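Local coordinates for conserved hypothetical secreted protein (Helicobacter pylori, PDB 4RNZ) that probably acts as a zinc-dependent metallopeptidase of the M23 family that works on peptidoglycan and helps determine cell shape, at residues Thr87-Thr92 and Arg143-Gly148; Pro112-Gln117 and Gly152-Lys157. All coordinates share one frame; numbering follows the deposited sequence.

Contact 1 of 2, residues Thr87-Thr92 and Arg143-Gly148; sequences TRKEKT and RDYRVG. With PO4 (phosphate ion), chain G.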
loop_
_atom_site.group_PDB
_atom_site.type_symbol
_atom_site.label_atom_id
_atom_site.label_comp_id
_atom_site.label_asym_id
_atom_site.label_seq_id
_atom_site.Cartn_x
_atom_site.Cartn_y
_atom_site.Cartn_z
ATOM N N THR A 87 3.492 -16.373 -3.925
ATOM C CA THR A 87 4.168 -17.027 -2.813
ATOM C C THR A 87 4.722 -15.947 -1.869
ATOM O O THR A 87 5.159 -14.882 -2.313
ATOM C CB THR A 87 5.292 -17.953 -3.335
ATOM O OG1 THR A 87 4.689 -18.990 -4.117
ATOM C CG2 THR A 87 6.024 -18.612 -2.200
ATOM N N ARG A 88 4.679 -16.216 -0.572
ATOM C CA ARG A 88 5.129 -15.246 0.422
ATOM C C ARG A 88 6.359 -15.789 1.149
ATOM O O ARG A 88 6.332 -16.919 1.604
ATOM C CB ARG A 88 3.964 -14.973 1.363
ATOM C CG ARG A 88 4.218 -13.976 2.465
ATOM C CD ARG A 88 2.885 -13.562 3.061
ATOM N NE ARG A 88 2.254 -12.601 2.171
ATOM C CZ ARG A 88 0.976 -12.242 2.214
ATOM N NH1 ARG A 88 0.151 -12.773 3.102
ATOM N NH2 ARG A 88 0.523 -11.336 1.354
ATOM N N LYS A 89 7.449 -15.028 1.202
ATOM C CA LYS A 89 8.630 -15.410 1.990
ATOM C C LYS A 89 8.796 -14.475 3.195
ATOM O O LYS A 89 8.651 -13.263 3.058
ATOM C CB LYS A 89 9.902 -15.287 1.179
ATOM C CG LYS A 89 9.942 -16.076 -0.113
ATOM C CD LYS A 89 11.321 -15.933 -0.729
ATOM C CE LYS A 89 11.384 -16.525 -2.125
ATOM N NZ LYS A 89 12.812 -16.566 -2.561
ATOM N N GLU A 90 9.158 -15.043 4.338
ATOM C CA GLU A 90 9.416 -14.274 5.553
ATOM C C GLU A 90 10.899 -14.299 5.860
ATOM O O GLU A 90 11.553 -15.344 5.743
ATOM C CB GLU A 90 8.621 -14.871 6.702
ATOM C CG GLU A 90 8.662 -14.082 8.005
ATOM C CD GLU A 90 7.947 -14.807 9.109
ATOM O OE1 GLU A 90 8.213 -16.013 9.292
ATOM O OE2 GLU A 90 7.109 -14.187 9.775
ATOM N N LYS A 91 11.428 -13.139 6.249
ATOM C CA LYS A 91 12.827 -12.990 6.658
ATOM C C LYS A 91 12.917 -12.214 7.953
ATOM O O LYS A 91 12.014 -11.436 8.292
ATOM C CB LYS A 91 13.649 -12.242 5.612
ATOM C CG LYS A 91 13.787 -12.998 4.303
ATOM C CD LYS A 91 14.969 -12.524 3.477
ATOM C CE LYS A 91 15.389 -13.597 2.478
ATOM N NZ LYS A 91 14.235 -13.993 1.625
ATOM N N THR A 92 14.043 -12.403 8.639
ATOM C CA THR A 92 14.393 -11.591 9.793
ATOM C C THR A 92 15.710 -10.881 9.596
ATOM O O THR A 92 16.774 -11.514 9.489
ATOM C CB THR A 92 14.468 -12.442 11.056
ATOM O OG1 THR A 92 13.213 -13.094 11.247
ATOM C CG2 THR A 92 14.771 -11.572 12.287
ATOM N N ARG A 143 7.606 -10.717 1.926
ATOM C CA ARG A 143 7.614 -10.177 0.565
ATOM C C ARG A 143 6.805 -11.173 -0.274
ATOM O O ARG A 143 6.804 -12.386 0.049
ATOM C CB ARG A 143 9.053 -10.109 0.114
ATOM C CG ARG A 143 9.462 -8.917 -0.692
ATOM C CD ARG A 143 10.889 -9.105 -1.244
ATOM N NE ARG A 143 12.021 -8.728 -0.369
ATOM C CZ ARG A 143 12.302 -7.484 0.035
ATOM N NH1 ARG A 143 11.494 -6.490 -0.283
ATOM N NH2 ARG A 143 13.385 -7.229 0.793
ATOM N N ASP A 144 6.090 -10.683 -1.290
ATOM C CA ASP A 144 5.267 -11.565 -2.126
ATOM C C ASP A 144 5.958 -11.774 -3.476
ATOM O O ASP A 144 6.567 -10.849 -4.007
ATOM C CB ASP A 144 3.858 -11.017 -2.314
ATOM C CG ASP A 144 3.033 -11.030 -1.051
ATOM O OD1 ASP A 144 3.327 -11.760 -0.099
ATOM O OD2 ASP A 144 2.031 -10.311 -1.030
ATOM N N TYR A 145 5.869 -12.992 -4.004
ATOM C CA TYR A 145 6.605 -13.385 -5.210
ATOM C C TYR A 145 5.681 -14.033 -6.237
ATOM O O TYR A 145 4.800 -14.808 -5.878
ATOM C CB TYR A 145 7.676 -14.417 -4.857
ATOM C CG TYR A 145 8.783 -13.866 -4.009
ATOM C CD1 TYR A 145 8.625 -13.716 -2.628
ATOM C CD2 TYR A 145 9.984 -13.498 -4.566
ATOM C CE1 TYR A 145 9.653 -13.200 -1.839
ATOM C CE2 TYR A 145 11.022 -12.987 -3.783
ATOM C CZ TYR A 145 10.847 -12.834 -2.429
ATOM O OH TYR A 145 11.888 -12.322 -1.654
ATOM N N ARG A 146 5.929 -13.721 -7.505
ATOM C CA ARG A 146 5.250 -14.353 -8.639
ATOM C C ARG A 146 6.306 -14.927 -9.536
ATOM O O ARG A 146 7.198 -14.201 -9.989
ATOM C CB ARG A 146 4.474 -13.333 -9.459
ATOM C CG ARG A 146 3.209 -12.916 -8.814
ATOM C CD ARG A 146 2.564 -11.868 -9.685
ATOM N NE ARG A 146 1.826 -12.477 -10.789
ATOM C CZ ARG A 146 0.932 -11.823 -11.507
ATOM N NH1 ARG A 146 0.669 -10.555 -11.207
ATOM N NH2 ARG A 146 0.268 -12.442 -12.488
ATOM N N VAL A 147 6.169 -16.211 -9.798
ATOM C CA VAL A 147 7.201 -17.048 -10.428
ATOM C C VAL A 147 8.615 -16.600 -10.078
ATOM O O VAL A 147 9.412 -16.218 -10.924
ATOM C CB VAL A 147 6.965 -17.226 -11.943
ATOM C CG1 VAL A 147 7.097 -15.906 -12.698
ATOM C CG2 VAL A 147 7.892 -18.311 -12.507
ATOM N N GLY A 148 8.871 -16.605 -8.777
ATOM C CA GLY A 148 10.195 -16.375 -8.241
ATOM C C GLY A 148 10.549 -14.921 -8.055
ATOM O O GLY A 148 11.583 -14.634 -7.480
HETATM P P PO4 G . 14.917 -13.509 -2.592
HETATM O O1 PO4 G . 14.095 -12.235 -2.446
HETATM O O2 PO4 G . 16.296 -13.108 -3.063
HETATM O O3 PO4 G . 14.300 -14.465 -3.590
HETATM O O4 PO4 G . 15.045 -14.290 -1.306
#

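Contact 2 of 2, residues Pro112-Gln117 and Gly152-Lys157; sequences PLLANQ and GQPTIK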
loop_
_atom_site.group_PDB
_atom_site.type_symbol
_atom_site.label_atom_id
_atom_site.label_comp_id
_atom_site.label_asym_id
_atom_site.label_seq_id
_atom_site.Cartn_x
_atom_site.Cartn_y
_atom_site.Cartn_z
ATOM N N PRO A 112 15.358 -0.302 -0.728
ATOM C CA PRO A 112 14.842 1.007 -0.342
ATOM C C PRO A 112 13.392 0.986 0.136
ATOM O O PRO A 112 13.018 1.786 0.979
ATOM C CB PRO A 112 15.014 1.841 -1.614
ATOM C CG PRO A 112 16.140 1.179 -2.343
ATOM C CD PRO A 112 15.943 -0.288 -2.085
ATOM N N LEU A 113 12.586 0.063 -0.366
ATOM C CA LEU A 113 11.179 0.001 0.019
ATOM C C LEU A 113 11.048 -0.337 1.500
ATOM O O LEU A 113 10.302 0.323 2.217
ATOM C CB LEU A 113 10.427 -1.019 -0.827
ATOM C CG LEU A 113 10.454 -0.708 -2.333
ATOM C CD1 LEU A 113 9.875 -1.878 -3.116
ATOM C CD2 LEU A 113 9.704 0.558 -2.671
ATOM N N LEU A 114 11.783 -1.361 1.939
ATOM C CA LEU A 114 11.790 -1.786 3.339
ATOM C C LEU A 114 12.347 -0.672 4.223
ATOM O O LEU A 114 11.813 -0.413 5.311
ATOM C CB LEU A 114 12.617 -3.063 3.526
ATOM C CG LEU A 114 12.684 -3.652 4.927
ATOM C CD1 LEU A 114 11.336 -4.165 5.384
ATOM C CD2 LEU A 114 13.697 -4.783 4.986
ATOM N N ALA A 115 13.427 -0.043 3.763
ATOM C CA ALA A 115 14.085 1.018 4.523
ATOM C C ALA A 115 13.118 2.178 4.719
ATOM O O ALA A 115 12.959 2.676 5.833
ATOM C CB ALA A 115 15.340 1.466 3.800
ATOM N N ASN A 116 12.422 2.579 3.658
ATOM C CA ASN A 116 11.421 3.663 3.750
ATOM C C ASN A 116 10.259 3.330 4.675
ATOM O O ASN A 116 9.764 4.206 5.396
ATOM C CB ASN A 116 10.795 3.982 2.383
ATOM C CG ASN A 116 11.756 4.602 1.413
ATOM O OD1 ASN A 116 12.808 5.138 1.778
ATOM N ND2 ASN A 116 11.370 4.574 0.146
ATOM N N GLN A 117 9.797 2.076 4.626
ATOM C CA GLN A 117 8.750 1.614 5.533
ATOM C C GLN A 117 9.183 1.721 6.990
ATOM O O GLN A 117 8.407 2.160 7.833
ATOM C CB GLN A 117 8.362 0.171 5.268
ATOM C CG GLN A 117 7.578 -0.000 4.009
ATOM C CD GLN A 117 7.038 -1.403 3.798
ATOM O OE1 GLN A 117 7.029 -2.240 4.684
ATOM N NE2 GLN A 117 6.548 -1.637 2.617
ATOM N N GLY A 152 5.373 -5.678 -5.764
ATOM C CA GLY A 152 4.696 -4.839 -4.790
ATOM C C GLY A 152 5.707 -4.403 -3.740
ATOM O O GLY A 152 6.875 -4.214 -4.038
ATOM N N GLN A 153 5.279 -4.307 -2.498
ATOM C CA GLN A 153 6.165 -3.837 -1.445
ATOM C C GLN A 153 6.201 -4.901 -0.382
ATOM O O GLN A 153 5.309 -5.735 -0.299
ATOM C CB GLN A 153 5.660 -2.502 -0.855
ATOM C CG GLN A 153 5.897 -1.272 -1.757
ATOM C CD GLN A 153 5.964 0.052 -0.985
ATOM O OE1 GLN A 153 6.430 0.119 0.148
ATOM N NE2 GLN A 153 5.512 1.115 -1.618
ATOM N N PRO A 154 7.215 -4.846 0.477
ATOM C CA PRO A 154 7.223 -5.762 1.604
ATOM C C PRO A 154 6.204 -5.367 2.655
ATOM O O PRO A 154 5.600 -4.274 2.598
ATOM C CB PRO A 154 8.660 -5.639 2.135
ATOM C CG PRO A 154 9.091 -4.273 1.740
ATOM C CD PRO A 154 8.443 -4.025 0.400
ATOM N N THR A 155 6.011 -6.258 3.612
ATOM C CA THR A 155 5.157 -6.015 4.729
ATOM C C THR A 155 5.961 -6.283 6.004
ATOM O O THR A 155 6.499 -7.404 6.185
ATOM C CB THR A 155 3.908 -6.917 4.661
ATOM O OG1 THR A 155 3.193 -6.630 3.458
ATOM C CG2 THR A 155 2.985 -6.678 5.823
ATOM N N ILE A 156 6.053 -5.271 6.876
ATOM C CA ILE A 156 6.696 -5.447 8.178
ATOM C C ILE A 156 5.744 -6.093 9.151
ATOM O O ILE A 156 4.680 -5.550 9.421
ATOM C CB ILE A 156 7.163 -4.097 8.754
ATOM C CG1 ILE A 156 8.308 -3.556 7.897
ATOM C CG2 ILE A 156 7.560 -4.248 10.219
ATOM C CD1 ILE A 156 8.680 -2.120 8.217
ATOM N N LYS A 157 6.106 -7.264 9.661
ATOM C CA LYS A 157 5.293 -7.950 10.658
ATOM C C LYS A 157 5.654 -7.519 12.076
ATOM O O LYS A 157 4.789 -7.393 12.927
ATOM C CB LYS A 157 5.462 -9.474 10.549
ATOM C CG LYS A 157 5.220 -10.059 9.162
ATOM C CD LYS A 157 3.938 -9.558 8.502
ATOM C CE LYS A 157 2.687 -9.859 9.311
ATOM N NZ LYS A 157 2.500 -11.314 9.573
HETATM O O HOH W 1 8.262 1.835 1.051
HETATM O O HOH W 2 4.876 -2.663 6.262
#

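Contact 1 of 2, residues Thr87-Thr92 and Arg143-Gly148
Lys89 lies across the ring of Tyr145, and both side chains reach the same phosphate ion, a cation-pi pair joined to an anion site. The lysine is extended beyond CG and crosses the tyrosine at about a right angle. Its CE sits over the centre of one face, 3.7 Å from the Tyr145 ring centroid. Lys89 NZ is 4.4 Å from that centroid. It continues to phosphate O3, to which Lys89 NZ donates a hydrogen bond of 2.8 Å. Lys91 NZ adds a bond of 3.1 Å to phosphate O4. Tyr145 OH also meets the ion, but at a separation too short to be trusted in detail.

Beneath these groups, the strands pair antiparallel: Thr87 pairs with Tyr145 and Lys89 with Arg143, both hydrogen-bonded pairs. The intervening non-hydrogen-bonded pair, Arg88 and Asp144, turns its side chains to the other face. There they run side by side in a side-on salt bridge, in which Arg88 NE donates its N-H to Asp144 OD1 at 2.6 Å. Arg88 NH2 donates to Asp144 OD2 at 3.0 Å, and each oxygen uses its syn lone pair. Guanidinium and carboxylate are nearly coplanar, 24° apart.

On one face Arg88 and Asp144 thus offset each other's charge, whereas the other gathers two lysines and a tyrosine hydroxyl around an anion; the phosphate, probably from the crystallisation liquor, would be expected to offset the charge of the two lysines.

Contact 2 of 2, residues Pro112-Gln117 and Gly152-Lys157
Helix-on-sheet packing in the Csd3 second domain joins helix 112-121 to strand 153-163 here, with Leu113, Leu114 and Gln117 facing Gln153, Pro154 and Ile156. The short segments run in roughly the same direction, 40° apart, with their axes 7.9 Å from each other at closest approach.

The apolar part centres on the ring of Pro154, which fits against two successive helical residues: its CD lies 3.8 Å from Leu113 CB, and its CG is near Leu114 CB. Further along the strand, Leu114 CD1 meets Ile156 CG1 at 4.0 Å. The leucine comes in from its flank of the helix: with CG anti to the backbone N (chi1 -178°), a chi2 of 66° brings CD1 to the strand.

The polar part is organised by the carboxamide of Gln117, at the end of a chain extended beyond CG. Its NE2 spends both N-H groups on the strand, one on Gln153 OE1 at 3.0 Å and the other on Pro154 O at 2.8 Å, and both acceptors lie in the plane of its amide. The donor nevertheless stands above the carbonyl plane of Pro154, whose oxygen also receives Arg309 NH1 from strand 309-311. Gln153 OE1 has a second donor too, a water that bridges it to Leu113 O.

The two bonds are consistent with the modelled amide orientation, although Gln117 OE1 is also close to Pro154 O, 3.2 Å away and not bonded to it. Gln117 OE1 accepts a hydrogen bond of 2.7 Å from another water, which in turn accepts from Ile156 N at 2.9 Å.

In the fold
The two contacts share one antiparallel sheet and show how a pairing of strands and a helix packed on that sheet can be coupled through a few residues. Strand 136-146, whose end supplies part of 143-148, is the neighbour of strand 153-163 in contact 2, and the two centres are about 12 Å apart. Arg143 connects them directly: its NH1 packs 3.8 Å from Pro154 CB and forms a salt bridge with Asp111, whose carboxylate also accepts from Leu113 N at the beginning of helix 112-121. Neither contact is part of the zinc site (Glu34, His219, Asp223, His301); Arg309, bonded to Pro154 O, lies on strand 309-311, which pairs with strand 299-306, the carrier of His301.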